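Local structure of GTPase-activating protein skywalker (Drosophila melanogaster, 6R82) at residues L100-L103 and K109-W112; E67-Y72 and Q144-D149. The protein is a GTPase-activating protein for Rab35 that regulates synaptic vesicle protein turnover through endosomal trafficking, represented here by its TLDc domain. All coordinates share one frame; numbering follows the deposited sequence.

In the fold
Both contacts lie within the TLDc domain, built round a curled antiparallel sheet. From the N terminus, the chain passes helices 5-11 and 13-18, strand 30-36, helix 44-51 and strand 57-63 before strand 68-73, the first partner of contact 2. Strand 99-104 follows and pairs with 68-73 through backbone bonds such as Phe101 to Gly70. The chain then turns within a few residues and comes back as 108-110, closing the short hairpin of contact 1. Only much later does 144-149 arrive to complete contact 2, so the hairpin falls inside that larger loop of 71 residues. Contact 1 extends the sheet by one strand, while contact 2 joins two distant strands of it, 68-73 and 146-149, through core side chains.

Contact 1 (L100-L103 and K109-W112)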
loop_
_atom_site.group_PDB
_atom_site.type_symbol
_atom_site.label_atom_id
_atom_site.label_comp_id
_atom_site.label_asym_id
_atom_site.label_seq_id
_atom_site.Cartn_x
_atom_site.Cartn_y
_atom_site.Cartn_z
ATOM N N LEU A 100 -2.050 -1.276 7.112
ATOM C CA LEU A 100 -3.194 -0.950 6.270
ATOM C C LEU A 100 -4.010 0.178 6.885
ATOM O O LEU A 100 -4.017 0.388 8.097
ATOM C CB LEU A 100 -4.114 -2.155 6.082
ATOM C CG LEU A 100 -3.551 -3.508 5.687
ATOM C CD1 LEU A 100 -4.571 -4.572 6.061
ATOM C CD2 LEU A 100 -3.274 -3.500 4.191
ATOM N N PHE A 101 -4.738 0.879 6.029
ATOM C CA PHE A 101 -5.678 1.887 6.486
ATOM C C PHE A 101 -6.873 1.894 5.547
ATOM O O PHE A 101 -6.796 1.419 4.410
ATOM C CB PHE A 101 -5.036 3.284 6.542
ATOM C CG PHE A 101 -4.670 3.837 5.196
ATOM C CD1 PHE A 101 -5.590 4.541 4.439
ATOM C CD2 PHE A 101 -3.399 3.640 4.679
ATOM C CE1 PHE A 101 -5.255 5.044 3.189
ATOM C CE2 PHE A 101 -3.051 4.143 3.436
ATOM C CZ PHE A 101 -3.983 4.848 2.687
ATOM N N SER A 102 -7.979 2.452 6.041
ATOM C CA SER A 102 -9.108 2.837 5.209
ATOM C C SER A 102 -9.547 4.232 5.618
ATOM O O SER A 102 -9.493 4.587 6.798
ATOM C CB SER A 102 -10.295 1.858 5.337
ATOM O OG SER A 102 -10.545 1.514 6.689
ATOM N N LEU A 103 -9.967 5.024 4.636
ATOM C CA LEU A 103 -10.512 6.351 4.891
ATOM C C LEU A 103 -12.019 6.443 4.675
ATOM O O LEU A 103 -12.683 7.182 5.405
ATOM C CB LEU A 103 -9.805 7.394 4.010
ATOM C CG LEU A 103 -8.324 7.643 4.327
ATOM C CD1 LEU A 103 -7.794 8.866 3.585
ATOM C CD2 LEU A 103 -8.115 7.797 5.824
ATOM N N LYS A 109 -7.097 2.224 11.196
ATOM C CA LYS A 109 -5.711 1.854 10.952
ATOM C C LYS A 109 -5.512 0.438 11.468
ATOM O O LYS A 109 -5.804 0.155 12.634
ATOM C CB LYS A 109 -4.744 2.820 11.639
ATOM C CG LYS A 109 -3.283 2.417 11.490
ATOM C CD LYS A 109 -2.363 3.192 12.428
ATOM C CE LYS A 109 -0.915 2.748 12.225
ATOM N NZ LYS A 109 0.059 3.551 13.000
ATOM N N TYR A 110 -5.036 -0.457 10.601
ATOM C CA TYR A 110 -4.755 -1.827 11.014
ATOM C C TYR A 110 -3.252 -2.048 11.046
ATOM O O TYR A 110 -2.642 -2.335 10.000
ATOM C CB TYR A 110 -5.434 -2.831 10.081
ATOM C CG TYR A 110 -6.912 -2.572 9.978
ATOM C CD1 TYR A 110 -7.788 -3.066 10.938
ATOM C CD2 TYR A 110 -7.429 -1.795 8.948
ATOM C CE1 TYR A 110 -9.135 -2.814 10.861
ATOM C CE2 TYR A 110 -8.773 -1.532 8.862
ATOM C CZ TYR A 110 -9.627 -2.047 9.820
ATOM O OH TYR A 110 -10.976 -1.788 9.738
ATOM N N PRO A 111 -2.612 -1.923 12.208
ATOM C CA PRO A 111 -1.181 -2.220 12.312
ATOM C C PRO A 111 -0.917 -3.719 12.301
ATOM O O PRO A 111 -1.825 -4.552 12.327
ATOM C CB PRO A 111 -0.791 -1.601 13.657
ATOM C CG PRO A 111 -2.065 -1.649 14.456
ATOM C CD PRO A 111 -3.169 -1.407 13.470
ATOM N N TRP A 112 0.369 -4.053 12.240
ATOM C CA TRP A 112 0.796 -5.438 12.347
ATOM C C TRP A 112 0.394 -6.003 13.708
ATOM O O TRP A 112 0.568 -5.353 14.742
ATOM C CB TRP A 112 2.312 -5.517 12.165
ATOM C CG TRP A 112 2.900 -6.869 12.369
ATOM C CD1 TRP A 112 2.398 -8.059 11.922
ATOM C CD2 TRP A 112 4.126 -7.181 13.057
ATOM N NE1 TRP A 112 3.233 -9.090 12.290
ATOM C CE2 TRP A 112 4.297 -8.580 12.989
ATOM C CE3 TRP A 112 5.093 -6.414 13.719
ATOM C CZ2 TRP A 112 5.395 -9.230 13.559
ATOM C CZ3 TRP A 112 6.185 -7.058 14.288
ATOM C CH2 TRP A 112 6.326 -8.453 14.204
#
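Leu100 and Tyr110 face each other as the hydrogen-bonded pair of an antiparallel hairpin. Tyr110 N gives its hydrogen to Leu100 O at 2.8 Å, and Leu100 N returns a bond to Tyr110 O at 3.1 Å. The two side chains leave the same face of the sheet, CB to CB 4.3 Å apart. In Tyr110, CG lies anti to the carbonyl carbon (chi1 -55°), which swings the ring along the partner strand past Leu100 to Ser102. There Ser102 OG meets the edge of the ring, near its plane, 4.1 Å from CE2. Phe101 and Lys109 form the next, non-hydrogen-bonded pair, but their side chains diverge on the other face. With CG anti to its backbone N (chi1 176°), Lys109 runs out fully extended; its NZ bonds to Trp21 O, and the side chain makes a cation-pi contact with Phe99. Leu100 continues inward onto Ala145 and Phe163, and Tyr110 rests on Pro166. On the opposite face Phe101 packs against Leu18 of helix 13-18, while strand 68-73 flanks 99-104 on the side away from 108-110.

Contact 2 (E67-Y72 and Q144-D149); sequences EVFGAY and QAIWMD
The hydrophobic core of the TLDc domain, where two parts of its curled antiparallel beta structure face each other, is the setting of this contact. Strand 68-73 and strand 146-149 are not paired here: at their nearest, Gly70 CA and Ile146 CA are 7.9 Å apart, and side chains, chiefly Ile146 and Phe69, bridge the distance. Most of the meeting is the work of Ile146. Its CG1 stands anti to the carbonyl carbon (chi1 -56°) and the chain then extends (chi2 -175°), which carries the delta methyl across to the other strand. Phe69 reaches back from its own strand, and the two side chains lie alongside, pointing opposite ways. The methyl arrives at the rim of the phenyl ring, close to its plane, with Ile146 CD1 4.1 Å from Phe69 CD2. A chi1 of 55° places the first ring carbon of Phe69 in the gap flanked by its own N and C, and Phe174 meets the ring edge-to-face. Ala71 points its methyl to the same side of strand 68-73 and touches Ile138, while Ile61 packs on both Ile146 and Met148, joining strand 57-63 to this apolar layer. At the start of strand 146-149, a classic beta bulge sets two residues, Ala145 and Ile146, against the single Ile138 of strand 135-138. Beside the ring, the Ile146 methyl also rests on the backbone of Gly70, where CD1 lies 3.8 Å from Gly70 O and 4.0 Å from Gly70 C.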
loop_
_atom_site.group_PDB
_atom_site.type_symbol
_atom_site.label_atom_id
_atom_site.label_comp_id
_atom_site.label_asym_id
_atom_site.label_seq_id
_atom_site.Cartn_x
_atom_site.Cartn_y
_atom_site.Cartn_z
ATOM N N GLU A 67 -14.988 4.139 -2.325
ATOM C CA GLU A 67 -14.228 3.734 -1.151
ATOM C C GLU A 67 -12.765 4.142 -1.317
ATOM O O GLU A 67 -12.228 4.168 -2.429
ATOM C CB GLU A 67 -14.333 2.223 -0.923
ATOM C CG GLU A 67 -15.758 1.727 -0.680
ATOM C CD GLU A 67 -16.268 0.819 -1.786
ATOM O OE1 GLU A 67 -15.457 0.405 -2.646
ATOM O OE2 GLU A 67 -17.489 0.527 -1.802
ATOM N N VAL A 68 -12.126 4.477 -0.198
ATOM C CA VAL A 68 -10.752 4.969 -0.182
ATOM C C VAL A 68 -9.999 4.214 0.896
ATOM O O VAL A 68 -10.402 4.229 2.064
ATOM C CB VAL A 68 -10.679 6.484 0.069
ATOM C CG1 VAL A 68 -9.256 6.899 0.424
ATOM C CG2 VAL A 68 -11.155 7.238 -1.155
ATOM N N PHE A 69 -8.913 3.547 0.506
ATOM C CA PHE A 69 -8.098 2.766 1.425
ATOM C C PHE A 69 -6.717 2.581 0.794
ATOM O O PHE A 69 -6.459 3.032 -0.325
ATOM C CB PHE A 69 -8.766 1.429 1.760
ATOM C CG PHE A 69 -9.109 0.598 0.554
ATOM C CD1 PHE A 69 -10.327 0.756 -0.094
ATOM C CD2 PHE A 69 -8.211 -0.342 0.068
ATOM C CE1 PHE A 69 -10.645 -0.012 -1.197
ATOM C CE2 PHE A 69 -8.520 -1.108 -1.039
ATOM C CZ PHE A 69 -9.740 -0.943 -1.672
ATOM N N GLY A 70 -5.819 1.935 1.531
ATOM C CA GLY A 70 -4.462 1.790 1.043
ATOM C C GLY A 70 -3.548 1.204 2.097
ATOM O O GLY A 70 -3.997 0.516 3.016
ATOM N N ALA A 71 -2.250 1.468 1.935
ATOM C CA ALA A 71 -1.275 0.908 2.859
ATOM C C ALA A 71 -0.004 1.743 2.891
ATOM O O ALA A 71 0.438 2.265 1.865
ATOM C CB ALA A 71 -0.912 -0.533 2.487
ATOM N N TYR A 72 0.585 1.840 4.075
ATOM C CA TYR A 72 1.954 2.297 4.232
ATOM C C TYR A 72 2.863 1.081 4.061
ATOM O O TYR A 72 2.717 0.091 4.783
ATOM C CB TYR A 72 2.131 2.955 5.604
ATOM C CG TYR A 72 3.544 3.348 5.960
ATOM C CD1 TYR A 72 4.100 4.526 5.478
ATOM C CD2 TYR A 72 4.321 2.549 6.775
ATOM C CE1 TYR A 72 5.400 4.893 5.801
ATOM C CE2 TYR A 72 5.630 2.909 7.107
ATOM C CZ TYR A 72 6.152 4.083 6.611
ATOM O OH TYR A 72 7.434 4.437 6.934
ATOM N N GLN A 144 -5.926 -12.241 1.611
ATOM C CA GLN A 144 -5.097 -11.149 1.120
ATOM C C GLN A 144 -5.826 -9.833 1.352
ATOM O O GLN A 144 -6.912 -9.612 0.801
ATOM C CB GLN A 144 -4.756 -11.350 -0.360
ATOM C CG GLN A 144 -3.934 -12.620 -0.571
ATOM C CD GLN A 144 -3.550 -12.856 -2.014
ATOM O OE1 GLN A 144 -4.381 -12.755 -2.924
ATOM N NE2 GLN A 144 -2.276 -13.171 -2.236
ATOM N N ALA A 145 -5.228 -8.958 2.164
ATOM C CA ALA A 145 -5.893 -7.711 2.537
ATOM C C ALA A 145 -6.127 -6.816 1.328
ATOM O O ALA A 145 -7.220 -6.266 1.155
ATOM C CB ALA A 145 -5.074 -6.980 3.596
ATOM N N ILE A 146 -5.102 -6.622 0.496
ATOM C CA ILE A 146 -5.235 -5.893 -0.761
ATOM C C ILE A 146 -4.591 -6.731 -1.853
ATOM O O ILE A 146 -3.477 -7.236 -1.674
ATOM C CB ILE A 146 -4.588 -4.492 -0.711
ATOM C CG1 ILE A 146 -5.160 -3.661 0.432
ATOM C CG2 ILE A 146 -4.793 -3.747 -2.024
ATOM C CD1 ILE A 146 -4.638 -2.234 0.450
ATOM N N TRP A 147 -5.288 -6.877 -2.978
ATOM C CA TRP A 147 -4.804 -7.636 -4.125
ATOM C C TRP A 147 -5.230 -6.882 -5.369
ATOM O O TRP A 147 -6.375 -6.442 -5.454
ATOM C CB TRP A 147 -5.373 -9.061 -4.141
ATOM C CG TRP A 147 -4.831 -9.924 -5.263
ATOM C CD1 TRP A 147 -3.827 -10.838 -5.176
ATOM C CD2 TRP A 147 -5.266 -9.935 -6.632
ATOM N NE1 TRP A 147 -3.612 -11.428 -6.405
ATOM C CE2 TRP A 147 -4.479 -10.886 -7.315
ATOM C CE3 TRP A 147 -6.246 -9.234 -7.343
ATOM C CZ2 TRP A 147 -4.639 -11.151 -8.673
ATOM C CZ3 TRP A 147 -6.405 -9.497 -8.691
ATOM C CH2 TRP A 147 -5.605 -10.449 -9.345
ATOM N N MET A 148 -4.315 -6.711 -6.318
ATOM C CA MET A 148 -4.599 -5.959 -7.531
ATOM C C MET A 148 -3.934 -6.638 -8.720
ATOM O O MET A 148 -2.873 -7.244 -8.586
ATOM C CB MET A 148 -4.111 -4.511 -7.409
ATOM C CG MET A 148 -4.928 -3.645 -6.460
ATOM S SD MET A 148 -4.454 -1.893 -6.532
ATOM C CE MET A 148 -2.860 -2.000 -5.688
ATOM N N ASP A 149 -4.560 -6.525 -9.886
ATOM C CA ASP A 149 -4.099 -7.256 -11.058
ATOM C C ASP A 149 -3.079 -6.440 -11.856
ATOM O O ASP A 149 -2.789 -5.278 -11.555
ATOM C CB ASP A 149 -5.290 -7.694 -11.935
ATOM C CG ASP A 149 -5.998 -6.534 -12.665
ATOM O OD1 ASP A 149 -5.413 -5.455 -12.909
ATOM O OD2 ASP A 149 -7.183 -6.732 -13.033
#